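Long-range contact in DNA helicase RecQ (Deinococcus radiodurans, PDB 4Q48), which probably couples ATP hydrolysis to unwinding of duplex DNA while translocating in the 3'-5' direction: residues G39-V44 with L174-L179. Sequence-based numbering, arbitrary orientation.
Sequences GGNALV and LPRVAL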
# COMPACT_ATOMS: atom_id res chain seq x y z
N GLY A 39 -24.13 8.01 10.01
CA GLY A 39 -24.69 6.83 9.39
C GLY A 39 -24.20 6.46 8.01
O GLY A 39 -24.75 5.55 7.38
N GLY A 40 -23.17 7.15 7.53
CA GLY A 40 -22.69 6.92 6.17
C GLY A 40 -21.80 5.70 6.03
O GLY A 40 -21.52 4.99 7.00
N ASN A 41 -21.37 5.44 4.79
CA ASN A 41 -20.37 4.42 4.51
C ASN A 41 -19.09 5.11 4.13
O ASN A 41 -19.11 6.30 3.80
CB ASN A 41 -20.80 3.49 3.37
CG ASN A 41 -21.96 2.59 3.76
OD1 ASN A 41 -22.31 2.47 4.94
ND2 ASN A 41 -22.56 1.94 2.76
N ALA A 42 -17.97 4.40 4.17
CA ALA A 42 -16.68 5.03 3.90
C ALA A 42 -15.61 4.03 3.48
O ALA A 42 -15.62 2.86 3.87
CB ALA A 42 -16.23 5.81 5.12
N LEU A 43 -14.69 4.52 2.65
CA LEU A 43 -13.47 3.80 2.31
C LEU A 43 -12.30 4.62 2.79
O LEU A 43 -12.10 5.74 2.35
CB LEU A 43 -13.36 3.55 0.82
CG LEU A 43 -12.11 2.77 0.44
CD1 LEU A 43 -11.98 1.54 1.31
CD2 LEU A 43 -12.13 2.38 -1.03
N VAL A 44 -11.57 4.06 3.75
CA VAL A 44 -10.48 4.78 4.39
C VAL A 44 -9.12 4.12 4.13
O VAL A 44 -8.92 2.94 4.40
CB VAL A 44 -10.73 4.92 5.91
CG1 VAL A 44 -9.52 5.54 6.60
CG2 VAL A 44 -11.96 5.77 6.15
N LEU A 174 -27.18 -0.49 8.52
CA LEU A 174 -26.00 -0.17 9.34
C LEU A 174 -24.81 0.30 8.50
O LEU A 174 -24.52 -0.28 7.45
CB LEU A 174 -25.60 -1.37 10.19
CG LEU A 174 -26.61 -1.80 11.25
CD1 LEU A 174 -26.09 -3.00 12.03
CD2 LEU A 174 -27.01 -0.67 12.19
N PRO A 175 -24.07 1.30 9.00
CA PRO A 175 -22.89 1.85 8.31
C PRO A 175 -21.76 0.84 8.16
O PRO A 175 -21.56 0.02 9.07
CB PRO A 175 -22.44 3.00 9.24
CG PRO A 175 -23.60 3.32 10.07
CD PRO A 175 -24.33 2.02 10.27
N ARG A 176 -21.05 0.90 7.04
CA ARG A 176 -19.87 0.08 6.78
C ARG A 176 -18.66 0.98 6.55
O ARG A 176 -18.65 1.75 5.60
CB ARG A 176 -20.04 -0.79 5.54
CG ARG A 176 -20.61 -2.15 5.75
CD ARG A 176 -20.83 -2.88 4.42
NE ARG A 176 -21.39 -2.03 3.36
CZ ARG A 176 -22.66 -1.67 3.26
NH1 ARG A 176 -23.54 -2.07 4.17
NH2 ARG A 176 -23.05 -0.89 2.26
N VAL A 177 -17.63 0.89 7.38
CA VAL A 177 -16.40 1.60 7.02
C VAL A 177 -15.26 0.59 6.87
O VAL A 177 -15.02 -0.25 7.74
CB VAL A 177 -16.03 2.71 8.04
CG1 VAL A 177 -15.77 2.13 9.43
CG2 VAL A 177 -14.83 3.47 7.55
N ALA A 178 -14.62 0.63 5.71
CA ALA A 178 -13.52 -0.28 5.38
C ALA A 178 -12.23 0.51 5.37
O ALA A 178 -12.12 1.56 4.72
CB ALA A 178 -13.75 -0.99 4.04
N LEU A 179 -11.25 0.04 6.12
CA LEU A 179 -9.99 0.77 6.21
C LEU A 179 -8.82 -0.10 5.78
O LEU A 179 -8.80 -1.31 6.07
CB LEU A 179 -9.78 1.27 7.64
CG LEU A 179 -11.01 1.83 8.36
CD1 LEU A 179 -11.63 0.74 9.24
CD2 LEU A 179 -10.65 3.05 9.18
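Two neighbouring parallel strands, 42-45 and 176-180, pair in the seven-stranded sheet of the first RecA-like (P-loop NTPase) domain of the helicase core. Ala42, Leu43 and Val44 stand level with Val177, Ala178 and Leu179, and the short axes diverge by 15°. Three backbone hydrogen bonds form the ladder: Ala42 N gives to Arg176 O, Ala178 N to Ala42 O and, nearly along the C=O axis, Val44 N to Ala178 O (2.7 Å). On one face Ala42, Val44, Val177 and Leu179 pack under helices 29-37 and 50-62. Val177 CG2, anti to its backbone N, reaches both Ala42 CB (3.7 Å) and Val44 CG2 (3.9 Å), while Leu179 CD2 lies alongside Val44 CG1. Leu179 also comes close to Lys52, an ADP-binding residue of the P-loop that follows strand 42-45. Leu43 and Ala178 occupy the opposite face, where Leu43 CD1 approaches Ala178 CB. Ahead of the ladder, Gly39, the C-prime residue (positive phi), closes helix 29-37 in a Schellman motif, and the carbonyl O atoms of Gly39 and Gly40 lie against CG and CB of Pro175. There the Asn41 side chain extends the pairing in place of a backbone carbonyl. Its CG lies over one face of the Arg176 guanidinium, the planes 64° apart; Arg176 NE is hydrogen-bonded to Leu195 O. With CG beside its own backbone N, Asn41 presents OD1 to Arg176 N at 2.9 Å, the N-H pointing almost straight at the oxygen (164°) from above the carbonyl plane.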